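Local atomic coordinates of PixA inclusion body protein (Burkholderia cenocepacia, PDB entry 4LZK), a protein that is of unknown function but belongs to the PixA family of bacterial inclusion body proteins and assembles from several copies of one beta-rich chain. Residues Q21-I26 with M85-A90; L98-Q103 with A159-L164. All blocks are in the same frame, centred on the assembly; numbering follows the deposited sequence.

Interaction 1 (Q21-I26 with M85-A90); sequences QILAVI and MGTSLA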
# COMPACT_ATOMS: atom_id res chain seq x y z
N GLN C 21 8.13 -19.18 -3.43
CA GLN C 21 7.75 -19.14 -4.80
C GLN C 21 7.44 -17.72 -5.22
O GLN C 21 6.69 -16.99 -4.54
CB GLN C 21 6.48 -20.01 -4.97
CG GLN C 21 6.57 -21.48 -4.59
CD GLN C 21 5.15 -22.04 -4.35
OE1 GLN C 21 4.42 -21.59 -3.42
NE2 GLN C 21 4.77 -23.01 -5.11
N ILE C 22 7.92 -17.34 -6.41
CA ILE C 22 7.73 -16.01 -6.84
C ILE C 22 7.06 -16.07 -8.21
O ILE C 22 7.51 -16.82 -9.01
CB ILE C 22 9.07 -15.18 -6.92
CG1 ILE C 22 9.81 -15.09 -5.58
CG2 ILE C 22 8.80 -13.81 -7.50
CD1 ILE C 22 11.25 -14.57 -5.78
N LEU C 23 6.01 -15.27 -8.44
CA LEU C 23 5.33 -15.18 -9.72
C LEU C 23 5.39 -13.76 -10.26
O LEU C 23 4.89 -12.77 -9.63
CB LEU C 23 3.89 -15.73 -9.65
CG LEU C 23 3.18 -15.89 -11.00
CD1 LEU C 23 3.85 -16.98 -11.83
CD2 LEU C 23 1.70 -16.15 -10.75
N ALA C 24 5.92 -13.62 -11.46
CA ALA C 24 5.86 -12.37 -12.14
C ALA C 24 4.71 -12.43 -13.12
O ALA C 24 4.64 -13.33 -13.90
CB ALA C 24 7.18 -11.98 -12.87
N VAL C 25 3.82 -11.44 -13.01
CA VAL C 25 2.63 -11.33 -13.86
C VAL C 25 2.74 -10.09 -14.72
O VAL C 25 2.69 -8.99 -14.20
CB VAL C 25 1.36 -11.33 -13.02
CG1 VAL C 25 0.09 -11.14 -13.90
CG2 VAL C 25 1.30 -12.61 -12.18
N ILE C 26 2.82 -10.24 -16.03
CA ILE C 26 3.22 -9.17 -16.91
C ILE C 26 2.01 -8.71 -17.70
O ILE C 26 1.24 -9.57 -18.20
CB ILE C 26 4.31 -9.67 -17.88
CG1 ILE C 26 5.55 -10.01 -17.05
CG2 ILE C 26 4.63 -8.63 -18.98
CD1 ILE C 26 6.29 -11.18 -17.46
N MSE C 85 8.81 -17.74 -11.63
CA MSE C 85 8.06 -18.02 -12.87
C MSE C 85 7.40 -16.80 -13.36
O MSE C 85 7.20 -15.85 -12.60
CB MSE C 85 7.00 -19.13 -12.64
CG MSE C 85 7.59 -20.34 -12.02
SE MSE C 85 6.32 -21.86 -11.81
CE MSE C 85 6.05 -22.21 -13.71
N GLY C 86 7.03 -16.77 -14.67
CA GLY C 86 6.43 -15.59 -15.26
C GLY C 86 5.21 -15.98 -16.09
O GLY C 86 5.18 -17.04 -16.72
N THR C 87 4.23 -15.12 -16.13
CA THR C 87 3.08 -15.38 -16.93
C THR C 87 2.36 -14.09 -17.25
O THR C 87 2.67 -13.05 -16.68
CB THR C 87 2.13 -16.33 -16.18
OG1 THR C 87 1.14 -16.86 -17.10
CG2 THR C 87 1.42 -15.64 -14.95
N SER C 88 1.35 -14.14 -18.11
CA SER C 88 0.65 -12.90 -18.41
C SER C 88 -0.57 -12.77 -17.52
O SER C 88 -0.88 -13.69 -16.69
CB SER C 88 0.31 -12.94 -19.92
OG SER C 88 -0.83 -13.80 -20.05
N LEU C 89 -1.30 -11.69 -17.71
CA LEU C 89 -2.53 -11.44 -17.00
C LEU C 89 -3.62 -12.43 -17.40
O LEU C 89 -4.56 -12.66 -16.63
CB LEU C 89 -3.03 -10.00 -17.18
CG LEU C 89 -2.31 -8.95 -16.30
CD1 LEU C 89 -2.50 -7.53 -16.85
CD2 LEU C 89 -2.89 -9.12 -14.85
N ALA C 90 -3.49 -13.03 -18.58
CA ALA C 90 -4.37 -14.14 -18.92
C ALA C 90 -3.66 -15.45 -18.84
O ALA C 90 -3.94 -16.38 -19.60
CB ALA C 90 -5.06 -13.94 -20.24
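V25 and T87 stand side by side on neighbouring parallel strands and point the same way, with V25 CG2 4.1 Å from T87 CG2. T87 holds that methyl between its own backbone N and carbonyl carbon (chi1 -166° puts OG1 anti to N), while OG1 hydrogen-bonds D91, so one branch serves the apolar face and the other a polar turn. The side chains of V25 and L89 cross at about a right angle, V25 CG1 lying 3.7 Å from L89 CD2; a branched side chain suits a place where two neighbours must be touched at once. On the same face L23 CD1 rests 3.9 Å from M85 CB, whereas the selenium end of M85, a selenomethionine, leads away. A24 CB and I26 turn to the other face, where G86, having no side chain, pairs with A24 (A24 CA to G86 CA 4.5 Å). Backbone bonds zip the strands, the straightest from A24 N to M85 O at 2.8 Å (177°); the last, from L89 N to I26 O, is weak. This pair lies inside a mixed sheet, with strand 53-57 beyond 19-26 and strand 142-149, whose F143 and A145 touch M85, beyond 81-88.

Interaction 2 (L98-Q103 with A159-L164); sequences LIYHVQ and ATSFAL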
# COMPACT_ATOMS: atom_id res chain seq x y z
N LEU C 98 7.34 -15.41 -21.43
CA LEU C 98 8.16 -16.55 -21.00
C LEU C 98 9.56 -16.07 -20.64
O LEU C 98 10.30 -15.62 -21.47
CB LEU C 98 8.23 -17.55 -22.11
CG LEU C 98 6.85 -18.10 -22.50
CD1 LEU C 98 7.04 -18.95 -23.72
CD2 LEU C 98 6.28 -18.94 -21.41
N ILE C 99 9.92 -16.22 -19.38
CA ILE C 99 11.23 -15.87 -18.89
C ILE C 99 12.31 -16.82 -19.51
O ILE C 99 12.09 -18.01 -19.57
CB ILE C 99 11.29 -16.00 -17.36
CG1 ILE C 99 10.35 -15.00 -16.67
CG2 ILE C 99 12.68 -15.76 -16.85
CD1 ILE C 99 10.22 -15.29 -15.20
N TYR C 100 13.43 -16.26 -19.91
CA TYR C 100 14.55 -17.08 -20.40
C TYR C 100 15.84 -16.79 -19.70
O TYR C 100 16.79 -17.54 -19.77
CB TYR C 100 14.75 -16.93 -21.91
CG TYR C 100 15.11 -15.56 -22.40
CD1 TYR C 100 14.12 -14.63 -22.72
CD2 TYR C 100 16.42 -15.20 -22.62
CE1 TYR C 100 14.46 -13.40 -23.24
CE2 TYR C 100 16.79 -13.96 -23.14
CZ TYR C 100 15.79 -13.04 -23.44
OH TYR C 100 16.18 -11.79 -23.92
N HIS C 101 15.87 -15.76 -18.89
CA HIS C 101 17.10 -15.48 -18.15
C HIS C 101 16.97 -14.58 -16.92
O HIS C 101 16.13 -13.69 -16.90
CB HIS C 101 18.05 -14.76 -19.08
CG HIS C 101 19.44 -14.79 -18.61
ND1 HIS C 101 20.25 -13.66 -18.57
CD2 HIS C 101 20.16 -15.80 -18.07
CE1 HIS C 101 21.43 -14.00 -18.07
NE2 HIS C 101 21.39 -15.28 -17.73
N VAL C 102 17.79 -14.82 -15.89
CA VAL C 102 17.87 -13.92 -14.75
C VAL C 102 19.33 -13.63 -14.47
O VAL C 102 20.17 -14.56 -14.52
CB VAL C 102 17.21 -14.53 -13.47
CG1 VAL C 102 17.32 -13.61 -12.33
CG2 VAL C 102 15.80 -14.94 -13.70
N GLN C 103 19.67 -12.39 -14.19
CA GLN C 103 21.03 -11.98 -13.87
C GLN C 103 21.14 -10.85 -12.92
O GLN C 103 20.17 -10.07 -12.69
CB GLN C 103 21.78 -11.64 -15.14
CG GLN C 103 21.43 -10.38 -15.84
CD GLN C 103 21.97 -10.43 -17.26
OE1 GLN C 103 21.37 -11.06 -18.11
NE2 GLN C 103 23.09 -9.75 -17.51
N ALA C 159 18.04 -8.40 -13.10
CA ALA C 159 17.35 -8.24 -14.32
C ALA C 159 16.75 -9.54 -14.78
O ALA C 159 17.50 -10.53 -14.86
CB ALA C 159 18.31 -7.71 -15.37
N THR C 160 15.48 -9.57 -15.11
CA THR C 160 14.83 -10.79 -15.63
C THR C 160 14.40 -10.49 -17.07
O THR C 160 13.62 -9.54 -17.30
CB THR C 160 13.63 -11.16 -14.79
OG1 THR C 160 14.06 -11.44 -13.41
CG2 THR C 160 12.93 -12.35 -15.39
N SER C 161 14.87 -11.28 -18.03
CA SER C 161 14.56 -11.11 -19.42
C SER C 161 13.53 -12.18 -19.86
O SER C 161 13.57 -13.31 -19.40
CB SER C 161 15.80 -11.27 -20.27
OG SER C 161 16.75 -10.32 -19.88
N PHE C 162 12.58 -11.77 -20.67
CA PHE C 162 11.51 -12.64 -21.10
C PHE C 162 11.15 -12.39 -22.54
O PHE C 162 11.35 -11.32 -23.10
CB PHE C 162 10.28 -12.48 -20.22
CG PHE C 162 9.53 -11.16 -20.37
CD1 PHE C 162 9.87 -10.04 -19.59
CD2 PHE C 162 8.42 -11.05 -21.20
CE1 PHE C 162 9.18 -8.88 -19.70
CE2 PHE C 162 7.74 -9.84 -21.30
CZ PHE C 162 8.11 -8.78 -20.55
N ALA C 163 10.62 -13.43 -23.16
CA ALA C 163 10.12 -13.31 -24.55
C ALA C 163 8.63 -13.11 -24.48
O ALA C 163 7.93 -13.79 -23.71
CB ALA C 163 10.43 -14.57 -25.35
N LEU C 164 8.13 -12.14 -25.23
CA LEU C 164 6.72 -11.93 -25.35
C LEU C 164 6.24 -12.52 -26.72
O LEU C 164 6.67 -12.08 -27.81
CB LEU C 164 6.45 -10.45 -25.24
CG LEU C 164 5.08 -10.02 -24.85
CD1 LEU C 164 5.02 -8.55 -24.65
CD2 LEU C 164 4.05 -10.39 -25.87
O HOH W 1 18.34 -11.39 -17.75
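S161, A159 and Y100 carry much of this antiparallel pairing, and S161 is the residue on which it turns. Its CB sits over one face of the Y100 ring in a CH-pi contact, 4.0 Å from the ring centroid, and approaches Y100 CZ to 3.6 Å. A chi1 of 63° sets CG of Y100 between the backbone N and the carbonyl carbon, the start of the path that takes the ring across to S161; the backbone N of A163 lies at the ring's edge, in its plane. At the far end, Y100 OH hydrogen-bonds the backbone of A42. A serine is small enough to lie against the ring by its CB, while its OG, anti to the carbonyl carbon, shares a hydrogen bond of 2.9 Å with a water that also lies within hydrogen-bonding distance of A159 O and Q103 OE1. A159, paired with Q103, offers only a methyl: A159 CB rests 4.1 Å from Q103 CG, while their backbones exchange two bonds, the one from A159 N to Q103 O being 2.7 Å. On the other face T160 CG2 packs 3.7 Å from I99 CG2, and T160 OG1 hydrogen-bonds W182 NE1 of strand 172-186. S161 O accepts Y100 N at 3.0 Å and, weakly, H101 N at 3.4 Å. Alongside, L13 of a neighbouring subunit packs on A159, S161 and Q103. Two residues of one strand facing a single residue of the other make a classic beta bulge, here shifting the register by one between I99 and H101 within an antiparallel sheet pairing.

Interactions 1 and 2 belong to different sheets of the chain, and their centres are about 11 Å apart. They meet where I99 CD1 rests on the backbone at G86 N (3.6 Å), and where I26 CG2 packs on F162 CZ. Both are largely buried, but interaction 1 is a regular parallel pairing with mainly aliphatic side chains, whereas interaction 2 is antiparallel, broken by a bulge, and carries S161, H101 and Q103 with a water on one face, and I99, V102, T160 and F162 on the other. Each also borders another subunit. Strands 81-88 and 96-105 follow each other in the chain, so the connection between them carries it from one sheet to the other.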